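Trypsin inhibitor BGIT (Momordica charantia, PDB 1VBW) inhibits the serine protease trypsin as a member of the potato type I inhibitor family, probably by offering an exposed loop to the protease active site. Local coordinates at residues Ser7-Leu12 with Glu25-Arg30; Ala19-Ile24 with Val31-Ile36; Gly41-Lys44 with Asp49-Arg52; Arg52-Glu57 with Val61-Thr66. All coordinates share one frame; numbering follows the deposited sequence. Where two conformers were deposited one is given.

Interaction 1 of 4, residues Ser7-Leu12 with Glu25-Arg30; sequences SSWPQL and ERENPR. With K (potassium ion), chain B.
The indole of Trp9 meets the C-terminal end of helix 17-27 edge-on, a contact that joins the N-terminal arm of this potato type I inhibitor fold to the single helix. Its enclosed side is apolar and buried. CB of Asn28 lies in the plane of the ring, at its six-membered end, 4.0 Å from Trp9 CZ2. Ile24 of the same helix and Val51 of strand 50-55 also pack on the indole, which thus sits between helix and sheet.

On the exposed side little packs, and a single short bond to Glu27 does the holding. Trp9 NE1 donates to Glu27 OE1 over 2.7 Å, bent to an N-H...O angle of 130°. The oxygen is approached on its anti side, and carboxylate and indole lie nearly coplanar, 27° apart. Lys6 NZ forms a salt bridge with the same OE1, so two donors, an indole and an ammonium group, share this oxygen. A leucine in place of Trp9 would probably leave Glu27 OE1 without its indole donor and open a gap beside Asn28 CB.

Further along residues 7-12, the chain makes a short 3-10 turn, and Gln11 O binds a potassium ion at 2.5 Å, together with waters and Val13 O. At the other end, Asn28 is the first residue to leave the helix. With CG anti to its own N (chi1 -169°), its ND2 reaches Gln4 O and Lys6 O, while Asn28 OD1 closes an Asx turn by accepting from Arg30 N at 2.9 Å.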
loop_
_atom_site.group_PDB
_atom_site.type_symbol
_atom_site.label_atom_id
_atom_site.label_comp_id
_atom_site.label_asym_id
_atom_site.label_seq_id
_atom_site.Cartn_x
_atom_site.Cartn_y
_atom_site.Cartn_z
ATOM N N SER A 7 -2.713 -2.226 -9.651
ATOM C CA SER A 7 -3.339 -2.601 -8.402
ATOM C C SER A 7 -2.454 -3.397 -7.436
ATOM O O SER A 7 -2.879 -3.708 -6.348
ATOM C CB SER A 7 -4.667 -3.300 -8.672
ATOM O OG SER A 7 -4.449 -4.366 -9.509
ATOM N N SER A 8 -1.198 -3.676 -7.841
ATOM C CA SER A 8 -0.250 -4.235 -6.870
ATOM C C SER A 8 1.140 -3.736 -7.235
ATOM O O SER A 8 1.440 -3.474 -8.404
ATOM C CB SER A 8 -0.352 -5.765 -6.793
ATOM O OG SER A 8 0.380 -6.262 -5.684
ATOM N N TRP A 9 1.938 -3.606 -6.205
ATOM C CA TRP A 9 3.289 -3.026 -6.313
ATOM C C TRP A 9 4.318 -3.958 -5.690
ATOM O O TRP A 9 4.952 -3.651 -4.675
ATOM C CB TRP A 9 3.345 -1.656 -5.595
ATOM C CG TRP A 9 2.603 -0.604 -6.353
ATOM C CD1 TRP A 9 3.158 0.313 -7.168
ATOM C CD2 TRP A 9 1.173 -0.345 -6.351
ATOM N NE1 TRP A 9 2.199 1.142 -7.728
ATOM C CE2 TRP A 9 0.966 0.750 -7.216
ATOM C CE3 TRP A 9 0.078 -0.895 -5.700
ATOM C CZ2 TRP A 9 -0.296 1.279 -7.467
ATOM C CZ3 TRP A 9 -1.185 -0.388 -5.956
ATOM C CH2 TRP A 9 -1.369 0.694 -6.838
ATOM N N PRO A 10 4.494 -5.134 -6.290
ATOM C CA PRO A 10 5.397 -6.122 -5.630
ATOM C C PRO A 10 6.808 -5.637 -5.512
ATOM O O PRO A 10 7.523 -6.104 -4.594
ATOM C CB PRO A 10 5.286 -7.337 -6.587
ATOM C CG PRO A 10 4.880 -6.770 -7.906
ATOM C CD PRO A 10 3.899 -5.648 -7.515
ATOM N N GLN A 11 7.301 -4.745 -6.366
ATOM C CA GLN A 11 8.672 -4.302 -6.280
ATOM C C GLN A 11 8.927 -3.353 -5.136
ATOM O O GLN A 11 10.100 -3.012 -4.880
ATOM C CB GLN A 11 9.159 -3.631 -7.580
ATOM C CG GLN A 11 9.149 -4.554 -8.772
ATOM C CD GLN A 11 9.844 -3.883 -9.971
ATOM O OE1 GLN A 11 10.945 -3.362 -9.894
ATOM N NE2 GLN A 11 9.137 -3.826 -11.090
ATOM N N LEU A 12 7.880 -2.887 -4.430
ATOM C CA LEU A 12 8.106 -1.957 -3.323
ATOM C C LEU A 12 8.480 -2.623 -2.016
ATOM O O LEU A 12 8.861 -1.914 -1.074
ATOM C CB LEU A 12 6.915 -1.026 -3.164
ATOM C CG LEU A 12 6.663 -0.089 -4.348
ATOM C CD1 LEU A 12 5.411 0.726 -4.122
ATOM C CD2 LEU A 12 7.869 0.856 -4.555
ATOM N N GLU A 25 0.799 6.306 -5.141
ATOM C CA GLU A 25 -0.191 7.339 -5.370
ATOM C C GLU A 25 0.042 8.064 -6.681
ATOM O O GLU A 25 -0.926 8.669 -7.190
ATOM C CB GLU A 25 -0.179 8.340 -4.193
ATOM C CG GLU A 25 -0.781 7.695 -2.954
ATOM C CD GLU A 25 -0.849 8.596 -1.711
ATOM O OE1 GLU A 25 -0.621 9.820 -1.817
ATOM O OE2 GLU A 25 -1.272 8.088 -0.669
ATOM N N ARG A 26 1.262 8.094 -7.195
ATOM C CA ARG A 26 1.603 8.644 -8.508
ATOM C C ARG A 26 1.158 7.679 -9.601
ATOM O O ARG A 26 0.591 8.093 -10.621
ATOM C CB ARG A 26 3.129 8.934 -8.602
ATOM C CG ARG A 26 3.723 10.123 -7.823
ATOM C CD ARG A 26 5.196 10.174 -7.448
ATOM N NE ARG A 26 6.064 10.284 -8.624
ATOM C CZ ARG A 26 6.676 11.408 -8.938
ATOM N NH1 ARG A 26 6.576 12.553 -8.331
ATOM N NH2 ARG A 26 7.434 11.242 -10.001
ATOM N N GLU A 27 1.415 6.379 -9.424
ATOM C CA GLU A 27 1.099 5.402 -10.480
ATOM C C GLU A 27 -0.391 5.144 -10.600
ATOM O O GLU A 27 -0.852 4.899 -11.745
ATOM C CB GLU A 27 1.837 4.088 -10.217
ATOM C CG GLU A 27 3.338 4.262 -10.452
ATOM C CD GLU A 27 4.137 3.008 -10.416
ATOM O OE1 GLU A 27 3.657 2.026 -9.849
ATOM O OE2 GLU A 27 5.248 2.997 -10.968
ATOM N N ASN A 28 -1.130 5.146 -9.502
ATOM C CA ASN A 28 -2.576 5.018 -9.559
ATOM C C ASN A 28 -3.172 6.186 -8.786
ATOM O O ASN A 28 -3.271 6.153 -7.543
ATOM C CB ASN A 28 -3.043 3.694 -8.980
ATOM C CG ASN A 28 -4.514 3.453 -9.287
ATOM O OD1 ASN A 28 -5.258 4.448 -9.465
ATOM N ND2 ASN A 28 -4.945 2.234 -9.410
ATOM N N PRO A 29 -3.640 7.232 -9.498
ATOM C CA PRO A 29 -4.191 8.399 -8.840
ATOM C C PRO A 29 -5.496 8.173 -8.134
ATOM O O PRO A 29 -5.988 9.081 -7.417
ATOM C CB PRO A 29 -4.347 9.421 -9.971
ATOM C CG PRO A 29 -4.454 8.609 -11.209
ATOM C CD PRO A 29 -3.627 7.378 -10.987
ATOM N N ARG A 30 -6.072 6.990 -8.268
ATOM C CA ARG A 30 -7.348 6.640 -7.621
ATOM C C ARG A 30 -7.162 5.888 -6.321
ATOM O O ARG A 30 -8.150 5.379 -5.782
ATOM C CB ARG A 30 -8.170 5.850 -8.608
ATOM C CG ARG A 30 -8.520 6.735 -9.852
ATOM C CD ARG A 30 -9.354 6.047 -10.888
ATOM N NE ARG A 30 -8.691 4.954 -11.550
ATOM C CZ ARG A 30 -9.159 4.204 -12.530
ATOM N NH1 ARG A 30 -10.395 4.381 -13.052
ATOM N NH2 ARG A 30 -8.369 3.254 -13.002
HETATM K K K B . 12.175 -4.090 -3.938
HETATM O O HOH W 1 13.526 -2.868 -5.538
HETATM O O HOH W 2 12.846 -1.722 -2.870
HETATM O O HOH W 3 13.976 -5.852 -3.378
#

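Interaction 2 of 4, residues Ala19-Ile24 with Val31-Ile36; sequences AAKAVI and VRAVII
Lys21 keeps CG anti to its backbone N (chi1 171°) and runs extended as far as CE, so that its chain lies alongside Ala33; a bend at the last torsion (chi4 76°) then turns NZ onto Ala33 O. This is helix-on-sheet packing within the alpha/beta fold of the family: helix 17-27 returns through a short connection into edge strand 32-37, and the two segments run almost antiparallel, at 165°, with axes 7.8 Å apart.

The ammonium nitrogen, Lys21 NZ, donates to Ala33 O over 3.0 Å, in the plane of the carbonyl. Its stronger partner is Glu25 OE2, in a salt bridge. That same oxygen accepts from Ala33 N, so lysine and glutamate together engage both polar backbone atoms of Ala33. Arg32 NE lies 4.6 Å from Lys21 NZ, a like charge whose effect the glutamate probably offsets. A methionine at Lys21 would probably leave Ala33 O without this donor and Glu25 without its cationic mate.

Away from these charges the contact is apolar. Lys21 CG rests 3.9 Å from Ala33 CB, a small side chain, consistent with the close approach of helix and strand. Ile24 CD1 also approaches this methyl, while the other branch of Ile24 crosses Val31 at about a right angle and brings Ile24 CG2 to 3.6 Å from Val31 CG2.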
loop_
_atom_site.group_PDB
_atom_site.type_symbol
_atom_site.label_atom_id
_atom_site.label_comp_id
_atom_site.label_asym_id
_atom_site.label_seq_id
_atom_site.Cartn_x
_atom_site.Cartn_y
_atom_site.Cartn_z
ATOM N N ALA A 19 8.687 6.201 0.447
ATOM C CA ALA A 19 8.955 6.073 -0.993
ATOM C C ALA A 19 7.795 5.323 -1.647
ATOM O O ALA A 19 7.345 5.675 -2.760
ATOM C CB ALA A 19 10.268 5.393 -1.262
ATOM N N ALA A 20 7.354 4.246 -1.002
ATOM C CA ALA A 20 6.269 3.452 -1.545
ATOM C C ALA A 20 4.992 4.225 -1.705
ATOM O O ALA A 20 4.307 4.150 -2.734
ATOM C CB ALA A 20 6.072 2.220 -0.668
ATOM N N LYS A 21 4.605 4.997 -0.660
ATOM C CA LYS A 21 3.387 5.801 -0.741
ATOM C C LYS A 21 3.397 6.699 -1.968
ATOM O O LYS A 21 2.415 6.787 -2.689
ATOM C CB LYS A 21 3.227 6.624 0.547
ATOM C CG LYS A 21 2.145 7.652 0.531
ATOM C CD LYS A 21 1.910 8.253 1.924
ATOM C CE LYS A 21 0.918 9.399 1.941
ATOM N NZ LYS A 21 -0.467 8.835 1.811
ATOM N N ALA A 22 4.524 7.384 -2.188
ATOM C CA ALA A 22 4.584 8.278 -3.310
ATOM C C ALA A 22 4.530 7.565 -4.640
ATOM O O ALA A 22 3.860 8.022 -5.561
ATOM C CB ALA A 22 5.937 9.092 -3.206
ATOM N N VAL A 23 5.210 6.408 -4.769
ATOM C CA VAL A 23 5.133 5.674 -6.030
ATOM C C VAL A 23 3.690 5.213 -6.279
ATOM O O VAL A 23 3.187 5.387 -7.387
ATOM C CB VAL A 23 6.066 4.457 -6.001
ATOM C CG1 VAL A 23 5.813 3.523 -7.193
ATOM C CG2 VAL A 23 7.545 4.868 -5.997
ATOM N N ILE A 24 3.081 4.630 -5.264
ATOM C CA ILE A 24 1.709 4.077 -5.426
ATOM C C ILE A 24 0.771 5.169 -5.845
ATOM O O ILE A 24 -0.042 5.017 -6.775
ATOM C CB ILE A 24 1.306 3.452 -4.073
ATOM C CG1 ILE A 24 2.109 2.205 -3.783
ATOM C CG2 ILE A 24 -0.208 3.162 -4.067
ATOM C CD1 ILE A 24 2.084 1.818 -2.343
ATOM N N VAL A 31 -5.946 5.880 -5.779
ATOM C CA VAL A 31 -5.746 5.243 -4.481
ATOM C C VAL A 31 -4.991 6.184 -3.547
ATOM O O VAL A 31 -4.221 7.037 -3.959
ATOM C CB VAL A 31 -5.001 3.902 -4.577
ATOM C CG1 VAL A 31 -5.704 2.959 -5.550
ATOM C CG2 VAL A 31 -3.538 4.075 -4.931
ATOM N N ARG A 32 -5.194 5.924 -2.260
ATOM C CA ARG A 32 -4.400 6.505 -1.196
ATOM C C ARG A 32 -3.716 5.384 -0.461
ATOM O O ARG A 32 -4.356 4.376 -0.080
ATOM C CB ARG A 32 -5.315 7.302 -0.223
ATOM C CG ARG A 32 -4.589 7.759 1.020
ATOM C CD ARG A 32 -5.428 8.733 1.844
ATOM N NE ARG A 32 -4.829 9.026 3.123
ATOM C CZ ARG A 32 -5.099 8.388 4.279
ATOM N NH1 ARG A 32 -6.068 7.468 4.327
ATOM N NH2 ARG A 32 -4.436 8.717 5.367
ATOM N N ALA A 33 -2.396 5.543 -0.261
ATOM C CA ALA A 33 -1.612 4.556 0.466
ATOM C C ALA A 33 -1.610 4.912 1.946
ATOM O O ALA A 33 -1.391 6.060 2.343
ATOM C CB ALA A 33 -0.204 4.544 -0.085
ATOM N N VAL A 34 -1.789 3.901 2.773
ATOM C CA VAL A 34 -1.935 3.971 4.224
ATOM C C VAL A 34 -0.773 3.199 4.843
ATOM O O VAL A 34 -0.752 2.000 4.643
ATOM C CB VAL A 34 -3.292 3.399 4.662
ATOM C CG1 VAL A 34 -3.503 1.975 4.236
ATOM C CG2 VAL A 34 -3.507 3.576 6.175
ATOM N N ILE A 35 0.146 3.834 5.576
ATOM C CA ILE A 35 1.256 3.158 6.224
ATOM C C ILE A 35 0.779 2.538 7.532
ATOM O O ILE A 35 0.226 3.254 8.369
ATOM C CB ILE A 35 2.407 4.153 6.530
ATOM C CG1 ILE A 35 2.776 4.882 5.258
ATOM C CG2 ILE A 35 3.526 3.392 7.201
ATOM C CD1 ILE A 35 3.510 3.961 4.314
ATOM N N ILE A 36 1.000 1.256 7.718
ATOM C CA ILE A 36 0.535 0.555 8.899
ATOM C C ILE A 36 1.617 -0.426 9.325
ATOM O O ILE A 36 2.154 -1.149 8.490
ATOM C CB ILE A 36 -0.748 -0.271 8.671
ATOM C CG1 ILE A 36 -1.829 0.524 7.984
ATOM C CG2 ILE A 36 -1.194 -0.797 10.025
ATOM C CD1 ILE A 36 -3.050 -0.320 7.645
#

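Interaction 3 of 4, residues Gly41-Lys44 with Asp49-Arg52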
loop_
_atom_site.group_PDB
_atom_site.type_symbol
_atom_site.label_atom_id
_atom_site.label_comp_id
_atom_site.label_asym_id
_atom_site.label_seq_id
_atom_site.Cartn_x
_atom_site.Cartn_y
_atom_site.Cartn_z
ATOM N N GLY A 41 -3.039 -4.759 12.616
ATOM C CA GLY A 41 -4.515 -4.891 12.398
ATOM C C GLY A 41 -5.080 -3.733 11.597
ATOM O O GLY A 41 -4.701 -2.552 11.711
ATOM N N ALA A 42 -6.061 -4.043 10.800
ATOM C CA ALA A 42 -6.749 -3.059 9.939
ATOM C C ALA A 42 -8.055 -3.717 9.536
ATOM O O ALA A 42 -8.180 -4.950 9.533
ATOM C CB ALA A 42 -5.924 -2.705 8.721
ATOM N N THR A 43 -9.054 -2.901 9.182
ATOM C CA THR A 43 -10.385 -3.454 8.917
ATOM C C THR A 43 -10.338 -4.485 7.840
ATOM O O THR A 43 -9.727 -4.334 6.780
ATOM C CB THR A 43 -11.443 -2.416 8.500
ATOM O OG1 THR A 43 -10.957 -1.719 7.358
ATOM C CG2 THR A 43 -11.732 -1.459 9.658
ATOM N N LYS A 44 -11.086 -5.571 8.076
ATOM C CA LYS A 44 -11.106 -6.672 7.118
ATOM C C LYS A 44 -12.192 -6.526 6.075
ATOM O O LYS A 44 -12.890 -7.493 5.777
ATOM C CB LYS A 44 -11.261 -7.993 7.859
ATOM C CG LYS A 44 -10.080 -8.254 8.762
ATOM C CD LYS A 44 -8.876 -8.613 7.949
ATOM C CE LYS A 44 -7.780 -9.240 8.787
ATOM N NZ LYS A 44 -6.575 -9.609 8.037
ATOM N N ASP A 49 -10.112 2.043 -3.248
ATOM C CA ASP A 49 -9.402 3.309 -3.169
ATOM C C ASP A 49 -8.268 3.290 -2.144
ATOM O O ASP A 49 -7.651 4.337 -1.905
ATOM C CB ASP A 49 -10.379 4.452 -2.816
ATOM C CG ASP A 49 -11.137 4.186 -1.534
ATOM O OD1 ASP A 49 -11.040 5.018 -0.601
ATOM O OD2 ASP A 49 -11.890 3.211 -1.472
ATOM N N ARG A 50 -7.996 2.131 -1.552
ATOM C CA ARG A 50 -7.056 2.007 -0.447
ATOM C C ARG A 50 -5.923 1.041 -0.819
ATOM O O ARG A 50 -6.195 -0.021 -1.364
ATOM C CB ARG A 50 -7.797 1.417 0.753
ATOM C CG ARG A 50 -6.968 1.241 2.017
ATOM C CD ARG A 50 -7.805 0.773 3.198
ATOM N NE ARG A 50 -8.499 -0.475 2.922
ATOM C CZ ARG A 50 -9.582 -0.890 3.571
ATOM N NH1 ARG A 50 -10.134 -2.069 3.264
ATOM N NH2 ARG A 50 -10.144 -0.114 4.508
ATOM N N VAL A 51 -4.707 1.427 -0.461
ATOM C CA VAL A 51 -3.542 0.527 -0.550
ATOM C C VAL A 51 -2.863 0.547 0.815
ATOM O O VAL A 51 -2.219 1.545 1.155
ATOM C CB VAL A 51 -2.581 0.903 -1.668
ATOM C CG1 VAL A 51 -1.357 -0.017 -1.646
ATOM C CG2 VAL A 51 -3.250 0.829 -3.032
ATOM N N ARG A 52 -2.964 -0.536 1.540
ATOM C CA ARG A 52 -2.210 -0.678 2.783
ATOM C C ARG A 52 -0.746 -0.943 2.497
ATOM O O ARG A 52 -0.438 -1.839 1.696
ATOM C CB ARG A 52 -2.827 -1.787 3.629
ATOM C CG ARG A 52 -4.215 -1.340 4.099
ATOM C CD ARG A 52 -4.936 -2.355 4.900
ATOM N NE ARG A 52 -6.081 -1.655 5.499
ATOM C CZ ARG A 52 -7.156 -2.473 5.581
ATOM N NH1 ARG A 52 -6.975 -3.683 5.122
ATOM N NH2 ARG A 52 -8.170 -1.944 6.134
#
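Thr43 O is gripped by both terminal nitrogens of Arg52. The stronger bond comes from Arg52 NH2, 2.9 Å from Thr43 O, in the carbonyl plane and on a lone pair; a weak one from Arg52 NH1 to the same oxygen spans 3.3 Å. Arg52 NH2 also makes a weak bond to Thr43 OG1 at 3.1 Å, and that hydroxyl is bonded to Asp45 as well. The Arg52 chain, extended from CG to NE, is long enough to carry the guanidinium across from the sheet to the loop.

Each face of this guanidinium is covered. Ala42 CB sits over the centre of one, 3.4 Å from Arg52 CZ. On the opposite face lies the Arg50 guanidinium, with Arg52 NH2 above its centre. The like charges are probably offset by Asp45 and by the C-terminal carboxylate of Gly68, both salt-bridged to Arg50 NH1.

As in relatives of this family, the two arginines probably brace the protease-binding loop from the side of the sheet, and Lys44 is probably its specificity residue. That loop links strand 32-37 to strand 50-55. Both arginines project from strand 50-55, Arg52 packing on Val34 and Ile36 of strand 32-37, whereas Val51 between them turns to Trp9 on the helix side.

Interaction 4 of 4, residues Arg52-Glu57 with Val61-Thr66. With NA (sodium ion), chain C.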
loop_
_atom_site.group_PDB
_atom_site.type_symbol
_atom_site.label_atom_id
_atom_site.label_comp_id
_atom_site.label_asym_id
_atom_site.label_seq_id
_atom_site.Cartn_x
_atom_site.Cartn_y
_atom_site.Cartn_z
ATOM N N ARG A 52 -2.964 -0.536 1.540
ATOM C CA ARG A 52 -2.210 -0.678 2.783
ATOM C C ARG A 52 -0.746 -0.943 2.497
ATOM O O ARG A 52 -0.438 -1.839 1.696
ATOM C CB ARG A 52 -2.827 -1.787 3.629
ATOM C CG ARG A 52 -4.215 -1.340 4.099
ATOM C CD ARG A 52 -4.936 -2.355 4.900
ATOM N NE ARG A 52 -6.081 -1.655 5.499
ATOM C CZ ARG A 52 -7.156 -2.473 5.581
ATOM N NH1 ARG A 52 -6.975 -3.683 5.122
ATOM N NH2 ARG A 52 -8.170 -1.944 6.134
ATOM N N VAL A 53 0.111 -0.221 3.147
ATOM C CA VAL A 53 1.540 -0.361 3.057
ATOM C C VAL A 53 2.034 -0.837 4.426
ATOM O O VAL A 53 2.135 -0.047 5.339
ATOM C CB VAL A 53 2.224 0.927 2.620
ATOM C CG1 VAL A 53 3.734 0.715 2.523
ATOM C CG2 VAL A 53 1.669 1.400 1.266
ATOM N N TRP A 54 2.270 -2.160 4.503
ATOM C CA TRP A 54 2.622 -2.778 5.769
ATOM C C TRP A 54 4.133 -2.662 5.991
ATOM O O TRP A 54 4.893 -3.117 5.136
ATOM C CB TRP A 54 2.224 -4.242 5.764
ATOM C CG TRP A 54 0.737 -4.458 5.725
ATOM C CD1 TRP A 54 -0.036 -4.784 4.634
ATOM C CD2 TRP A 54 -0.125 -4.417 6.863
ATOM N NE1 TRP A 54 -1.360 -4.920 5.033
ATOM C CE2 TRP A 54 -1.437 -4.706 6.393
ATOM C CE3 TRP A 54 0.055 -4.171 8.212
ATOM C CZ2 TRP A 54 -2.552 -4.734 7.252
ATOM C CZ3 TRP A 54 -1.037 -4.208 9.071
ATOM C CH2 TRP A 54 -2.305 -4.499 8.573
ATOM N N VAL A 55 4.522 -2.087 7.118
ATOM C CA VAL A 55 5.934 -1.758 7.341
ATOM C C VAL A 55 6.426 -2.394 8.638
ATOM O O VAL A 55 5.704 -2.688 9.595
ATOM C CB VAL A 55 6.173 -0.264 7.376
ATOM C CG1 VAL A 55 5.854 0.370 6.011
ATOM C CG2 VAL A 55 5.439 0.434 8.488
ATOM N N THR A 56 7.763 -2.578 8.663
ATOM C CA THR A 56 8.464 -2.989 9.874
ATOM C C THR A 56 8.522 -1.818 10.861
ATOM O O THR A 56 8.160 -0.680 10.588
ATOM C CB THR A 56 9.890 -3.437 9.550
ATOM O OG1 THR A 56 10.628 -2.249 9.216
ATOM C CG2 THR A 56 9.941 -4.467 8.458
ATOM N N GLU A 57 9.114 -2.102 12.030
ATOM C CA GLU A 57 9.360 -1.067 13.046
ATOM C C GLU A 57 10.313 0.009 12.570
ATOM O O GLU A 57 10.347 1.110 13.134
ATOM C CB GLU A 57 9.815 -1.841 14.304
ATOM C CG GLU A 57 11.056 -2.712 14.198
ATOM C CD GLU A 57 11.002 -3.967 13.352
ATOM O OE1 GLU A 57 9.892 -4.459 12.975
ATOM O OE2 GLU A 57 12.057 -4.522 12.948
ATOM N N VAL A 61 8.912 -1.449 3.897
ATOM C CA VAL A 61 7.785 -2.233 3.388
ATOM C C VAL A 61 8.085 -3.728 3.427
ATOM O O VAL A 61 9.090 -4.187 2.890
ATOM C CB VAL A 61 7.477 -1.776 1.953
ATOM C CG1 VAL A 61 6.290 -2.566 1.354
ATOM C CG2 VAL A 61 7.170 -0.300 1.878
ATOM N N ALA A 62 7.169 -4.471 4.065
ATOM C CA ALA A 62 7.398 -5.858 4.391
ATOM C C ALA A 62 6.349 -6.785 3.799
ATOM O O ALA A 62 6.421 -7.992 4.068
ATOM C CB ALA A 62 7.416 -6.049 5.910
ATOM N N ARG A 63 5.398 -6.258 3.051
ATOM C CA ARG A 63 4.416 -7.052 2.307
ATOM C C ARG A 63 4.161 -6.334 0.965
ATOM O O ARG A 63 4.287 -5.093 0.932
ATOM C CB ARG A 63 3.064 -7.157 3.014
ATOM C CG ARG A 63 3.120 -7.716 4.444
ATOM C CD ARG A 63 3.413 -9.224 4.433
ATOM N NE ARG A 63 3.300 -9.776 5.776
ATOM C CZ ARG A 63 4.183 -9.702 6.738
ATOM N NH1 ARG A 63 3.939 -10.247 7.943
ATOM N NH2 ARG A 63 5.366 -9.093 6.517
ATOM N N PRO A 64 3.792 -7.024 -0.090
ATOM C CA PRO A 64 3.566 -6.327 -1.421
ATOM C C PRO A 64 2.325 -5.463 -1.369
ATOM O O PRO A 64 1.219 -5.988 -1.157
ATOM C CB PRO A 64 3.380 -7.515 -2.415
ATOM C CG PRO A 64 3.001 -8.645 -1.555
ATOM C CD PRO A 64 3.595 -8.478 -0.217
ATOM N N PRO A 65 2.427 -4.153 -1.503
ATOM C CA PRO A 65 1.234 -3.328 -1.416
ATOM C C PRO A 65 0.251 -3.645 -2.532
ATOM O O PRO A 65 0.644 -3.734 -3.688
ATOM C CB PRO A 65 1.773 -1.899 -1.515
ATOM C CG PRO A 65 3.203 -1.990 -1.044
ATOM C CD PRO A 65 3.656 -3.325 -1.584
ATOM N N THR A 66 -1.019 -3.778 -2.162
ATOM C CA THR A 66 -2.058 -4.151 -3.112
ATOM C C THR A 66 -3.317 -3.357 -2.781
ATOM O O THR A 66 -3.589 -3.115 -1.608
ATOM C CB THR A 66 -2.292 -5.678 -2.947
ATOM O OG1 THR A 66 -1.017 -6.337 -3.227
ATOM C CG2 THR A 66 -3.308 -6.148 -3.952
HETATM NA NA NA C . -4.809 -2.591 0.747
HETATM O O HOH W 4 2.191 -3.644 2.067
HETATM O O HOH W 5 -1.556 -4.033 0.665
HETATM O O HOH W 6 -3.975 -5.173 1.039
#
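Val53 and Val61 slant across each other, the CG1 methyl of Val53 meeting CG2 of Val61 at 3.6 Å. Val53 holds CG1 anti to its N (chi1 -179°), and its other branch, CG2, points to Pro65 CB at 4.3 Å, so that one valine touches both ends of the returning chain. Val55 adds a looser methyl contact to Val61.

Trp54 projects on the other side of the strand. Its CB packs 3.8 Å from Arg63 CG, and Arg63 then bends at chi2 and carries its guanidinium back to Ala62 O, which lies in the guanidinium plane. Beyond the strand end, Thr56 CG2 touches the Ala62 methyl.

Between the backbones a single direct bond, Ala62 N to Trp54 O at 2.9 Å, is nearly straight (167°). Elsewhere water spans the gap: one molecule links Arg52 O, Trp54 N and Arg63 O, and another bridges Arg52 O to Thr66 N. Thr66 O binds a sodium ion at 2.7 Å, which Gly68 O and a water also coordinate.

Residues 61-66 thus run back beside strand 50-55 toward strand 66-67, with Val61 on Ala20 and Pro65 on Ile24 of helix 17-27, while strand 32-37 flanks strand 50-55 on its other edge.

From the N terminus, interaction 1 closes the loop that holds most of helix 17-27, bringing the first arm back to the helix end. Interaction 2 begins within that loop and ends beyond it, so the two cross; Glu25 bonds to Ala33 and Leu12 packs on Ile24 between them. Interaction 3 follows in series and closes the later part of the loop, residues 45-48, that leads from strand 32-37 into its sheet neighbour 50-55. Interaction 4 starts on Arg52, where interaction 3 ends, and closes the last turn back to strand 66-67. Ser8 and Trp9 bond to Thr66 and Pro65, returning the C-terminal end to the N-terminal arm.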